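Local coordinates for GGDEF and EAL domain-containing protein (Vibrio cholerae O1 str. 2010EL-1786, PDB 6PWK) that binds the second messenger cyclic di-GMP as a receptor and probably uses that signal to control large surface adhesins and biofilm formation, at residues 266-271 and 298-303; 214-219 and 302-307; 141-146 and 170-175; 152-157 and 179-184. All coordinates share one frame; numbering follows the deposited sequence.

Contacts 1 and 2 share strand 301-305 and lie in the EAL half of the chain, their centres about 8 Å apart; contacts 3 and 4, about 10 Å apart between centres, lie around helix 148-164 of the GGDEF half. Contacts 1, 2 and 4 are buried, whereas contact 3 is partly buried and has exposed residues at its margin. The chemistry follows the place in the fold. Contact 1 is parallel strand pairing with apolar side chains, contact 2 joins non-adjacent strands through a magnesium ion and a histidine pair, contact 3 links strand ends through serine hydroxyls, and contact 4 combines a salt bridge with cyclic di-GMP binding.

Contact 1 of 4, residues 266-271 and 298-303; sequences TDPLAI and ANLLHF
Thr-266 approaches Leu-300 with its backbone, its carbonyl O lying 3.8 Å from Leu-300 CD2. The same leucine methyl lies near the ring of Pro-268 two residues on. Pro-268 also meets His-302: its CB sits over one face of the imidazole, 4.0 Å from the ring centroid and 16° off the ring normal, displaced toward the rim on the NE2 side. This is a CH-pi contact, and NE2 itself is hydrogen-bonded to Lys-352.

At Leu-269 the chain becomes a strand running parallel to 301-303, the short axes 4.6 Å apart at closest approach. Leu-269 N donates to Leu-300 O (2.9 Å), while Leu-269 O accepts from His-302 N (2.8 Å). One residue thus bonds to the two neighbours of its partner Leu-301, the signature of parallel pairing. Ala-270 lies beside His-302, with both CB atoms on the same face of the sheet. Ile-271 N closes the set by donating to His-302 O at 2.7 Å. Ile-271 CG1 is anti to the carbonyl carbon (chi1 -55°), and CD1 of Ile-271 lies 3.7 Å from Leu-301 CD2, the two side chains crossing obliquely.

Leu-269, Ile-271, Leu-301 and Phe-303 occupy the face opposite Ala-270 and His-302. Helices 245-261 and 281-292 pack on that apolar face, through Val-256 and Leu-260 of the first and Ile-287 and Leu-291 of the second. Within the sheet, strand 214-225 flanks 269-272 and strand 330-336 flanks 301-305, as in the beta/alpha barrel of EAL domains.

Contact 2 of 4, residues 214-219 and 302-307; sequences TFHREV and HFEIPE. With MG (magnesium ion), chain E.
Glu-218 and Glu-304 converge on one magnesium ion in the beta/alpha barrel of the EAL domain. Their strands are not sheet neighbours: the short axes approach no closer than 9.1 Å, and strand 269-272 runs between them. Glu-218 and Val-219 probably begin the counterpart of the Glu-Ala-Leu signature that names the family.

Metal coordination comes first. Magnesium is bound by Glu-218 OE2 at 2.3 Å and by Glu-304 OE1 at 2.2 Å, which explains why these two carboxylate oxygens can lie only 2.6 Å apart. Glu-218 arrives extended, whereas Glu-304 is bent at chi2; the carboxylate planes stand 75° apart. Asn-272 and Asp-334 also bind the ion.

Salt bridges hold the other oxygens. Lys-355 NZ pairs with both Glu-218 OE1 and Glu-304 OE2, and Tyr-353 OH bonds to the latter, so each carboxylate is held beyond its metal bond. Gln-410 is the main outside polar partner of Glu-218, whose side chain also touches cyclic di-GMP.

A histidine pair supplies the hydrogen bond. His-216 ND1 and His-302 ND1 are 3.1 Å apart at an angle of 164°, and either could be the donor. The rings meet rim to rim with steeply inclined planes. His-216 CG lies between the backbone N and the carbonyl carbon (chi1 62°), and the ring it carries meets His-302 ND1 at its edge, in plane.

Aromatic packing completes the cluster: Phe-215 inclines obliquely to the His-302 ring, and its CE2 comes 3.8 Å from His-302 CE1, at the imidazole edge.

Contact 3 of 4, residues 141-146 and 170-175; sequences SNKRQS and YGFISS
Ser-175 and Lys-143 make the main polar links at the ends of two parallel strands, 136-142 and 171-174, which with helix 148-164 form a beta-alpha-beta unit of the GGDEF-domain fold. Ser-175 N donates to Ser-141 O at 2.8 Å. The Ser-175 hydroxyl serves the turn after strand 136-142: OG accepts from Lys-143 N (2.8 Å) and, through a weak, bent bond of 124°, from Arg-144 N (2.9 Å).

Lys-143 brings its ammonium back over the strand ends. The chain bends at its last torsion (chi4 84°), and NZ donates to Ser-141 OG at 2.7 Å and to Ser-174 OG at 3.0 Å, bridging one serine of each strand. Ser-174 OG is also hydrogen-bonded to Asp-176. Asn-142 OD1 accepts from Ser-146 OG at 3.0 Å, in the plane of its carbonyl, and receives a weak bond from Ser-175 OG.

Farther back, Ser-141 N makes a weak bond of 3.4 Å to Ile-173 O. Packing lies outside this polar network. Leu-109 of helix 106-118 touches Ser-141, while Ile-173 packs on Leu-154 and Ala-158 of helix 148-164. Phe-172 makes a cation-pi contact with Lys-110. Lys-143 NZ approaches the edge of the Phe-172 ring, and CZ of Phe-172 lies 3.7 Å from Ser-141 OG.

Contact 4 of 4, residues 152-157 and 179-184; sequences LSLLDN and KIILGK. With C2E (9,9'-[(2R,3R,3aS,5S,7aR,9R,10R,10aS,12S,14aR)-3,5,10,12-tetrahydroxy-5,12-dioxidooctahydro-2H,7H-difuro[3,2-d:3',2'-j][1,3,7,9,2,8]tetraoxadiphosphacyclododecine-2,9-diyl]bis(2-amino-1,9-dihydro-6H-purin-6-one)), chain D.
Lys-184 stretches alongside bound cyclic di-GMP to reach Asp-156 on helix 148-164. Its CB lies 3.5 Å from the phosphate oxygen O2P of the ligand. CG lies beside the hydrogen-bonded pair of Asp-156 OD2 and the ribose hydroxyl O2A, and CD and CE continue past the same carboxylate oxygen. A final bend (chi4 69°) places NZ, which closes a salt bridge of 2.6 Å with Asp-156 OD2, meeting it from above the carboxylate plane, 44° out of it. The two side chains cross at about a right angle.

Asp-156 is therefore shared between protein and ligand. OD2 also accepts from O2A of cyclic di-GMP at 2.8 Å, while OD1 accepts from the guanine amino group N21 at 2.9 Å. Lys-184 adds its backbone: N donates to the ligand atom O3A (3.0 Å) and also to O2A. Gly-183 is the N-cap of the helix that starts here, and its CA lies 3.3 Å from O3A.

Asn-157 ND2 ties the loop to the helix, giving an almost straight bond (172°) to Leu-182 O at 2.7 Å and another to Ser-153 O, both acceptors near its amide plane. Its OD1 is held by Trp-187. Ile-181 CG1 packs 3.6 Å from Leu-154 CD2.

Arg-28, Glu-96, Gln-185 and Asp-68 of the second subunit also bond to the ligand. The arrangement is a cyclic di-GMP pocket formed where helix 148-164 of the GGDEF domain meets the loop and N-terminus of helix 184-197, and completed by the second subunit.

Contact 1 of 4, residues 266-271 and 298-303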
# COMPACT_ATOMS: atom_id res chain seq x y z
N THR A 266 -1.07 -31.57 -24.49
CA THR A 266 -2.40 -32.13 -24.30
C THR A 266 -2.89 -32.01 -22.86
O THR A 266 -4.10 -32.08 -22.63
CB THR A 266 -2.40 -33.60 -24.71
OG1 THR A 266 -1.57 -34.35 -23.81
CG2 THR A 266 -1.86 -33.76 -26.12
N ASP A 267 -1.98 -31.84 -21.90
CA ASP A 267 -2.30 -31.86 -20.48
C ASP A 267 -2.32 -30.45 -19.91
O ASP A 267 -1.74 -29.52 -20.49
CB ASP A 267 -1.28 -32.71 -19.73
CG ASP A 267 -1.37 -34.18 -20.10
OD1 ASP A 267 -2.49 -34.74 -20.06
OD2 ASP A 267 -0.32 -34.78 -20.42
N PRO A 268 -3.00 -30.24 -18.78
CA PRO A 268 -3.00 -28.91 -18.16
C PRO A 268 -1.60 -28.50 -17.72
O PRO A 268 -0.75 -29.34 -17.41
CB PRO A 268 -3.93 -29.08 -16.96
CG PRO A 268 -4.77 -30.26 -17.29
CD PRO A 268 -3.89 -31.18 -18.07
N LEU A 269 -1.37 -27.19 -17.70
CA LEU A 269 -0.10 -26.62 -17.29
C LEU A 269 -0.31 -25.77 -16.04
O LEU A 269 -1.25 -24.97 -15.98
CB LEU A 269 0.50 -25.77 -18.41
CG LEU A 269 0.90 -26.52 -19.68
CD1 LEU A 269 1.52 -25.57 -20.68
CD2 LEU A 269 1.85 -27.66 -19.34
N ALA A 270 0.56 -25.96 -15.05
CA ALA A 270 0.49 -25.23 -13.79
C ALA A 270 1.47 -24.07 -13.84
O ALA A 270 2.68 -24.27 -13.92
CB ALA A 270 0.80 -26.15 -12.61
N ILE A 271 0.94 -22.85 -13.77
CA ILE A 271 1.74 -21.63 -13.83
C ILE A 271 1.86 -21.06 -12.42
O ILE A 271 0.84 -20.81 -11.76
CB ILE A 271 1.13 -20.60 -14.78
CG1 ILE A 271 0.92 -21.20 -16.17
CG2 ILE A 271 2.01 -19.36 -14.86
CD1 ILE A 271 0.29 -20.23 -17.15
N ALA A 298 -8.35 -22.32 -22.00
CA ALA A 298 -8.54 -21.90 -20.61
C ALA A 298 -8.67 -23.10 -19.68
O ALA A 298 -8.21 -23.05 -18.53
CB ALA A 298 -9.77 -21.00 -20.50
N ASN A 299 -9.28 -24.18 -20.15
CA ASN A 299 -9.43 -25.37 -19.32
C ASN A 299 -8.11 -26.09 -19.06
O ASN A 299 -8.07 -26.98 -18.21
CB ASN A 299 -10.43 -26.34 -19.96
CG ASN A 299 -10.12 -26.62 -21.42
OD1 ASN A 299 -10.61 -25.94 -22.32
ND2 ASN A 299 -9.29 -27.63 -21.66
N LEU A 300 -7.04 -25.71 -19.76
CA LEU A 300 -5.74 -26.34 -19.61
C LEU A 300 -4.77 -25.50 -18.78
O LEU A 300 -3.56 -25.75 -18.82
CB LEU A 300 -5.14 -26.63 -20.99
CG LEU A 300 -5.91 -27.58 -21.91
CD1 LEU A 300 -5.31 -27.58 -23.30
CD2 LEU A 300 -5.94 -28.98 -21.33
N LEU A 301 -5.27 -24.52 -18.04
CA LEU A 301 -4.43 -23.62 -17.26
C LEU A 301 -4.76 -23.77 -15.78
O LEU A 301 -5.89 -23.53 -15.36
CB LEU A 301 -4.62 -22.16 -17.70
CG LEU A 301 -3.99 -21.73 -19.02
CD1 LEU A 301 -4.40 -20.31 -19.37
CD2 LEU A 301 -2.48 -21.85 -18.96
N HIS A 302 -3.76 -24.17 -15.00
CA HIS A 302 -3.84 -24.20 -13.54
C HIS A 302 -2.93 -23.11 -13.00
O HIS A 302 -1.73 -23.09 -13.32
CB HIS A 302 -3.45 -25.56 -12.98
CG HIS A 302 -4.42 -26.66 -13.30
ND1 HIS A 302 -4.27 -27.94 -12.82
CD2 HIS A 302 -5.55 -26.66 -14.03
CE1 HIS A 302 -5.27 -28.69 -13.26
NE2 HIS A 302 -6.06 -27.93 -13.99
N PHE A 303 -3.48 -22.21 -12.19
CA PHE A 303 -2.71 -21.13 -11.60
C PHE A 303 -2.29 -21.52 -10.19
O PHE A 303 -3.14 -21.71 -9.31
CB PHE A 303 -3.51 -19.82 -11.59
CG PHE A 303 -3.67 -19.22 -12.96
CD1 PHE A 303 -2.66 -18.45 -13.51
CD2 PHE A 303 -4.82 -19.43 -13.69
CE1 PHE A 303 -2.80 -17.89 -14.77
CE2 PHE A 303 -4.97 -18.88 -14.95
CZ PHE A 303 -3.96 -18.11 -15.49

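Contact 2 of 4, residues 214-219 and 302-307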
# COMPACT_ATOMS: atom_id res chain seq x y z
N THR A 214 -1.30 -38.20 -15.56
CA THR A 214 -0.64 -36.91 -15.37
C THR A 214 -1.70 -35.87 -15.00
O THR A 214 -2.57 -35.54 -15.81
CB THR A 214 0.13 -36.50 -16.63
OG1 THR A 214 0.46 -35.11 -16.57
CG2 THR A 214 -0.67 -36.80 -17.89
N PHE A 215 -1.62 -35.36 -13.77
CA PHE A 215 -2.54 -34.32 -13.33
C PHE A 215 -2.28 -33.02 -14.08
O PHE A 215 -3.18 -32.47 -14.73
CB PHE A 215 -2.40 -34.11 -11.81
CG PHE A 215 -3.44 -33.20 -11.23
CD1 PHE A 215 -4.66 -33.70 -10.82
CD2 PHE A 215 -3.19 -31.85 -11.07
CE1 PHE A 215 -5.62 -32.87 -10.27
CE2 PHE A 215 -4.14 -31.01 -10.53
CZ PHE A 215 -5.36 -31.52 -10.13
N HIS A 216 -1.05 -32.51 -14.01
CA HIS A 216 -0.64 -31.37 -14.82
C HIS A 216 0.88 -31.37 -14.89
O HIS A 216 1.56 -32.18 -14.25
CB HIS A 216 -1.18 -30.05 -14.25
CG HIS A 216 -0.69 -29.72 -12.87
ND1 HIS A 216 -1.48 -29.10 -11.93
CD2 HIS A 216 0.52 -29.89 -12.28
CE1 HIS A 216 -0.79 -28.92 -10.82
NE2 HIS A 216 0.43 -29.39 -11.01
N ARG A 217 1.41 -30.44 -15.69
CA ARG A 217 2.84 -30.18 -15.77
C ARG A 217 3.10 -28.77 -15.26
O ARG A 217 2.61 -27.80 -15.85
CB ARG A 217 3.36 -30.35 -17.19
CG ARG A 217 3.73 -31.77 -17.56
CD ARG A 217 4.20 -31.86 -19.00
NE ARG A 217 3.28 -32.65 -19.81
CZ ARG A 217 3.35 -33.97 -19.94
NH1 ARG A 217 4.29 -34.65 -19.31
NH2 ARG A 217 2.46 -34.61 -20.70
N GLU A 218 3.85 -28.66 -14.17
CA GLU A 218 4.20 -27.35 -13.63
C GLU A 218 5.30 -26.71 -14.47
O GLU A 218 6.26 -27.38 -14.87
CB GLU A 218 4.65 -27.47 -12.18
CG GLU A 218 4.99 -26.13 -11.53
CD GLU A 218 5.26 -26.25 -10.05
OE1 GLU A 218 5.30 -27.39 -9.53
OE2 GLU A 218 5.43 -25.20 -9.39
N VAL A 219 5.16 -25.42 -14.73
CA VAL A 219 6.09 -24.67 -15.57
C VAL A 219 7.09 -23.95 -14.68
O VAL A 219 6.70 -23.23 -13.74
CB VAL A 219 5.34 -23.68 -16.47
CG1 VAL A 219 6.32 -22.83 -17.26
CG2 VAL A 219 4.40 -24.42 -17.40
N HIS A 302 -3.76 -24.17 -15.00
CA HIS A 302 -3.84 -24.20 -13.54
C HIS A 302 -2.93 -23.11 -13.00
O HIS A 302 -1.73 -23.09 -13.32
CB HIS A 302 -3.45 -25.56 -12.98
CG HIS A 302 -4.42 -26.66 -13.30
ND1 HIS A 302 -4.27 -27.94 -12.82
CD2 HIS A 302 -5.55 -26.66 -14.03
CE1 HIS A 302 -5.27 -28.69 -13.26
NE2 HIS A 302 -6.06 -27.93 -13.99
N PHE A 303 -3.48 -22.21 -12.19
CA PHE A 303 -2.71 -21.13 -11.60
C PHE A 303 -2.29 -21.52 -10.19
O PHE A 303 -3.14 -21.71 -9.31
CB PHE A 303 -3.51 -19.82 -11.59
CG PHE A 303 -3.67 -19.22 -12.96
CD1 PHE A 303 -2.66 -18.45 -13.51
CD2 PHE A 303 -4.82 -19.43 -13.69
CE1 PHE A 303 -2.80 -17.89 -14.77
CE2 PHE A 303 -4.97 -18.88 -14.95
CZ PHE A 303 -3.96 -18.11 -15.49
N GLU A 304 -0.98 -21.66 -9.97
CA GLU A 304 -0.45 -22.09 -8.68
C GLU A 304 -0.22 -20.85 -7.82
O GLU A 304 0.65 -20.03 -8.10
CB GLU A 304 0.84 -22.88 -8.88
CG GLU A 304 1.09 -23.92 -7.80
CD GLU A 304 1.84 -25.14 -8.32
OE1 GLU A 304 3.08 -25.18 -8.18
OE2 GLU A 304 1.18 -26.05 -8.87
N ILE A 305 -1.01 -20.73 -6.76
CA ILE A 305 -1.00 -19.56 -5.88
C ILE A 305 -0.35 -19.96 -4.56
O ILE A 305 -0.75 -20.97 -3.97
CB ILE A 305 -2.43 -19.03 -5.65
CG1 ILE A 305 -3.07 -18.65 -6.98
CG2 ILE A 305 -2.40 -17.84 -4.71
CD1 ILE A 305 -4.53 -18.26 -6.87
N PRO A 306 0.63 -19.20 -4.07
CA PRO A 306 1.27 -19.56 -2.80
C PRO A 306 0.28 -19.47 -1.64
O PRO A 306 -0.65 -18.66 -1.65
CB PRO A 306 2.39 -18.53 -2.66
CG PRO A 306 2.59 -17.98 -4.03
CD PRO A 306 1.24 -18.01 -4.67
N GLU A 307 0.50 -20.32 -0.63
CA GLU A 307 -0.37 -20.31 0.54
C GLU A 307 -0.34 -18.97 1.25
O GLU A 307 -1.35 -18.56 1.85
CB GLU A 307 0.04 -21.43 1.50
CG GLU A 307 -0.72 -21.44 2.81
CD GLU A 307 -0.48 -22.70 3.62
OE1 GLU A 307 -1.30 -23.64 3.52
OE2 GLU A 307 0.53 -22.75 4.35
MG MG E . 4.84 -24.21 -7.40

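Contact 3 of 4, residues 141-146 and 170-175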
# COMPACT_ATOMS: atom_id res chain seq x y z
N SER A 141 30.22 -13.07 4.78
CA SER A 141 31.57 -12.89 5.30
C SER A 141 32.40 -12.12 4.28
O SER A 141 32.44 -12.50 3.10
CB SER A 141 32.23 -14.24 5.60
OG SER A 141 32.53 -14.93 4.41
N ASN A 142 33.04 -11.05 4.73
CA ASN A 142 33.85 -10.21 3.85
C ASN A 142 35.24 -10.83 3.76
O ASN A 142 36.05 -10.70 4.68
CB ASN A 142 33.91 -8.78 4.37
CG ASN A 142 34.27 -7.79 3.28
OD1 ASN A 142 33.96 -7.99 2.11
ND2 ASN A 142 34.92 -6.69 3.67
N LYS A 143 35.51 -11.50 2.64
CA LYS A 143 36.82 -12.10 2.38
C LYS A 143 37.54 -11.43 1.22
O LYS A 143 38.58 -11.92 0.78
CB LYS A 143 36.67 -13.60 2.13
CG LYS A 143 35.98 -14.36 3.26
CD LYS A 143 36.33 -15.84 3.23
CE LYS A 143 35.54 -16.63 4.27
NZ LYS A 143 34.19 -17.01 3.78
N ARG A 144 36.99 -10.33 0.70
CA ARG A 144 37.66 -9.49 -0.29
C ARG A 144 37.39 -8.04 0.06
O ARG A 144 36.54 -7.73 0.90
CB ARG A 144 37.18 -9.81 -1.71
CG ARG A 144 37.59 -11.18 -2.23
CD ARG A 144 37.18 -11.39 -3.67
NE ARG A 144 37.67 -12.65 -4.21
CZ ARG A 144 37.48 -13.07 -5.45
NH1 ARG A 144 36.79 -12.33 -6.31
NH2 ARG A 144 37.97 -14.24 -5.85
N GLN A 145 38.12 -7.13 -0.58
CA GLN A 145 37.91 -5.70 -0.36
C GLN A 145 36.65 -5.28 -1.11
O GLN A 145 36.62 -5.30 -2.34
CB GLN A 145 39.12 -4.89 -0.80
CG GLN A 145 39.10 -3.45 -0.30
CD GLN A 145 40.20 -2.60 -0.90
OE1 GLN A 145 40.43 -2.62 -2.11
NE2 GLN A 145 40.89 -1.85 -0.05
N SER A 146 35.61 -4.90 -0.37
CA SER A 146 34.31 -4.60 -0.94
C SER A 146 33.87 -3.20 -0.53
O SER A 146 34.20 -2.72 0.56
CB SER A 146 33.26 -5.62 -0.51
OG SER A 146 33.72 -6.95 -0.72
N TYR A 170 19.83 -20.05 7.91
CA TYR A 170 20.24 -18.74 7.42
C TYR A 170 20.84 -18.90 6.03
O TYR A 170 21.27 -19.99 5.65
CB TYR A 170 21.25 -18.08 8.37
CG TYR A 170 22.44 -18.96 8.68
CD1 TYR A 170 22.40 -19.88 9.72
CD2 TYR A 170 23.60 -18.89 7.92
CE1 TYR A 170 23.48 -20.69 10.00
CE2 TYR A 170 24.69 -19.70 8.19
CZ TYR A 170 24.62 -20.60 9.24
OH TYR A 170 25.69 -21.41 9.52
N GLY A 171 20.85 -17.81 5.28
CA GLY A 171 21.48 -17.76 3.98
C GLY A 171 22.88 -17.19 4.07
O GLY A 171 23.07 -16.06 4.54
N PHE A 172 23.85 -17.98 3.63
CA PHE A 172 25.27 -17.62 3.71
C PHE A 172 25.83 -17.40 2.31
O PHE A 172 25.72 -18.29 1.46
CB PHE A 172 26.06 -18.70 4.44
CG PHE A 172 27.48 -18.30 4.77
CD1 PHE A 172 28.48 -18.37 3.81
CD2 PHE A 172 27.82 -17.87 6.05
CE1 PHE A 172 29.78 -18.00 4.12
CE2 PHE A 172 29.11 -17.51 6.35
CZ PHE A 172 30.09 -17.57 5.39
N ILE A 173 26.42 -16.23 2.09
CA ILE A 173 27.16 -15.93 0.87
C ILE A 173 28.49 -15.30 1.28
O ILE A 173 28.51 -14.39 2.11
CB ILE A 173 26.39 -14.98 -0.06
CG1 ILE A 173 25.04 -15.58 -0.46
CG2 ILE A 173 27.21 -14.66 -1.30
CD1 ILE A 173 24.26 -14.72 -1.44
N SER A 174 29.58 -15.79 0.72
CA SER A 174 30.89 -15.20 0.98
C SER A 174 31.17 -14.12 -0.06
O SER A 174 30.78 -14.24 -1.22
CB SER A 174 31.98 -16.26 0.96
OG SER A 174 33.25 -15.69 1.20
N SER A 175 31.87 -13.06 0.37
CA SER A 175 32.11 -11.92 -0.51
C SER A 175 32.95 -12.29 -1.72
O SER A 175 32.96 -11.56 -2.71
CB SER A 175 32.78 -10.79 0.26
OG SER A 175 34.19 -10.91 0.21

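Contact 4 of 4, residues 152-157 and 179-184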
# COMPACT_ATOMS: atom_id res chain seq x y z
N LEU A 152 25.90 -4.39 0.93
CA LEU A 152 24.44 -4.32 1.07
C LEU A 152 23.75 -5.16 0.01
O LEU A 152 22.72 -5.79 0.30
CB LEU A 152 23.98 -2.86 0.98
CG LEU A 152 24.44 -1.93 2.11
CD1 LEU A 152 23.96 -0.51 1.88
CD2 LEU A 152 23.97 -2.45 3.46
N SER A 153 24.29 -5.20 -1.20
CA SER A 153 23.73 -6.07 -2.23
C SER A 153 23.93 -7.54 -1.88
O SER A 153 23.01 -8.35 -2.03
CB SER A 153 24.37 -5.76 -3.59
OG SER A 153 24.00 -4.46 -4.03
N LEU A 154 25.13 -7.90 -1.41
CA LEU A 154 25.36 -9.26 -0.94
C LEU A 154 24.44 -9.61 0.22
O LEU A 154 23.92 -10.73 0.30
CB LEU A 154 26.82 -9.43 -0.53
CG LEU A 154 27.86 -9.60 -1.64
CD1 LEU A 154 29.22 -9.12 -1.16
CD2 LEU A 154 27.92 -11.05 -2.06
N LEU A 155 24.24 -8.66 1.13
CA LEU A 155 23.35 -8.88 2.26
C LEU A 155 21.92 -9.11 1.80
O LEU A 155 21.19 -9.93 2.37
CB LEU A 155 23.43 -7.68 3.21
CG LEU A 155 23.36 -7.87 4.73
CD1 LEU A 155 24.03 -9.14 5.17
CD2 LEU A 155 24.00 -6.67 5.41
N ASP A 156 21.50 -8.41 0.74
CA ASP A 156 20.14 -8.55 0.24
C ASP A 156 19.95 -9.87 -0.50
O ASP A 156 18.91 -10.52 -0.36
CB ASP A 156 19.80 -7.37 -0.67
CG ASP A 156 18.30 -7.16 -0.83
OD1 ASP A 156 17.53 -7.72 -0.03
OD2 ASP A 156 17.90 -6.43 -1.76
N ASN A 157 20.94 -10.28 -1.29
CA ASN A 157 20.84 -11.55 -2.01
C ASN A 157 20.94 -12.74 -1.06
O ASN A 157 20.29 -13.77 -1.30
CB ASN A 157 21.93 -11.63 -3.08
CG ASN A 157 21.65 -10.71 -4.26
OD1 ASN A 157 21.09 -11.13 -5.27
ND2 ASN A 157 22.05 -9.45 -4.13
N LYS A 179 29.16 -16.31 -7.67
CA LYS A 179 27.76 -16.10 -8.02
C LYS A 179 27.49 -14.64 -8.36
O LYS A 179 28.11 -13.73 -7.80
CB LYS A 179 26.85 -16.55 -6.87
CG LYS A 179 26.79 -18.05 -6.67
CD LYS A 179 25.77 -18.44 -5.61
CE LYS A 179 26.16 -17.93 -4.24
NZ LYS A 179 25.18 -18.33 -3.19
N ILE A 180 26.56 -14.43 -9.28
CA ILE A 180 26.19 -13.09 -9.71
C ILE A 180 25.32 -12.46 -8.63
O ILE A 180 24.22 -12.95 -8.34
CB ILE A 180 25.47 -13.12 -11.06
CG1 ILE A 180 26.44 -13.46 -12.20
CG2 ILE A 180 24.79 -11.79 -11.34
CD1 ILE A 180 26.70 -14.95 -12.38
N ILE A 181 25.81 -11.38 -8.02
CA ILE A 181 25.10 -10.67 -6.97
C ILE A 181 24.75 -9.28 -7.50
O ILE A 181 25.63 -8.56 -7.99
CB ILE A 181 25.92 -10.58 -5.68
CG1 ILE A 181 25.59 -11.75 -4.75
CG2 ILE A 181 25.68 -9.26 -4.95
CD1 ILE A 181 25.90 -13.13 -5.31
N LEU A 182 23.47 -8.92 -7.42
CA LEU A 182 22.98 -7.66 -7.95
C LEU A 182 22.02 -7.03 -6.94
O LEU A 182 21.41 -7.72 -6.12
CB LEU A 182 22.26 -7.85 -9.29
CG LEU A 182 23.08 -8.40 -10.46
CD1 LEU A 182 22.19 -8.68 -11.66
CD2 LEU A 182 24.19 -7.43 -10.83
N GLY A 183 21.91 -5.70 -7.01
CA GLY A 183 20.90 -5.00 -6.25
C GLY A 183 19.51 -5.22 -6.82
O GLY A 183 19.32 -5.83 -7.88
N LYS A 184 18.51 -4.72 -6.09
CA LYS A 184 17.12 -4.94 -6.49
C LYS A 184 16.84 -4.36 -7.87
O LYS A 184 16.24 -5.03 -8.72
CB LYS A 184 16.17 -4.34 -5.45
CG LYS A 184 16.18 -5.05 -4.10
CD LYS A 184 15.02 -4.58 -3.25
CE LYS A 184 15.07 -5.18 -1.85
NZ LYS A 184 16.21 -4.64 -1.05
P1 C2E D . 18.65 -1.25 -4.85
O2P C2E D . 17.26 -1.26 -4.27
O1P C2E D . 18.43 -1.42 -6.32
O5' C2E D . 19.40 0.20 -4.77
C5' C2E D . 20.42 0.49 -5.68
C4' C2E D . 20.84 1.92 -5.24
O4' C2E D . 19.82 2.72 -5.35
C3' C2E D . 21.01 1.84 -3.71
O3' C2E D . 22.26 1.48 -3.35
C2' C2E D . 20.67 3.26 -3.22
O2' C2E D . 21.92 4.07 -3.06
C1' C2E D . 20.00 3.82 -4.19
N9 C2E D . 18.74 4.38 -3.76
C8 C2E D . 18.11 3.18 -3.70
N7 C2E D . 16.85 3.43 -3.28
C5 C2E D . 16.70 4.74 -3.09
C6 C2E D . 15.53 5.64 -2.64
O6 C2E D . 14.46 5.20 -2.36
N1 C2E D . 15.69 7.07 -2.54
C2 C2E D . 16.96 7.68 -2.87
N2 C2E D . 17.23 9.11 -2.80
N3 C2E D . 18.04 6.81 -3.29
C4 C2E D . 17.88 5.33 -3.40
P11 C2E D . 22.36 1.11 -1.73
O21 C2E D . 21.67 2.01 -0.73
O11 C2E D . 23.82 1.25 -1.38
O5A C2E D . 22.06 -0.51 -1.67
C5A C2E D . 22.26 -1.23 -2.86
C4A C2E D . 21.61 -2.55 -2.71
O4A C2E D . 21.76 -3.01 -1.50
C3A C2E D . 19.96 -2.36 -2.96
O3A C2E D . 19.60 -2.53 -4.41
C2A C2E D . 19.42 -3.24 -2.31
O2A C2E D . 19.35 -4.49 -3.15
C1A C2E D . 20.39 -3.44 -1.02
N91 C2E D . 19.99 -2.74 0.02
C81 C2E D . 20.32 -1.48 0.36
N71 C2E D . 19.67 -1.21 1.51
C51 C2E D . 18.97 -2.29 1.85
C61 C2E D . 18.05 -2.58 3.04
O61 C2E D . 17.89 -1.74 3.84
N11 C2E D . 17.40 -3.85 3.19
C21 C2E D . 17.60 -4.88 2.21
N21 C2E D . 16.93 -6.17 2.34
N31 C2E D . 18.48 -4.59 1.07
C41 C2E D . 19.16 -3.26 0.92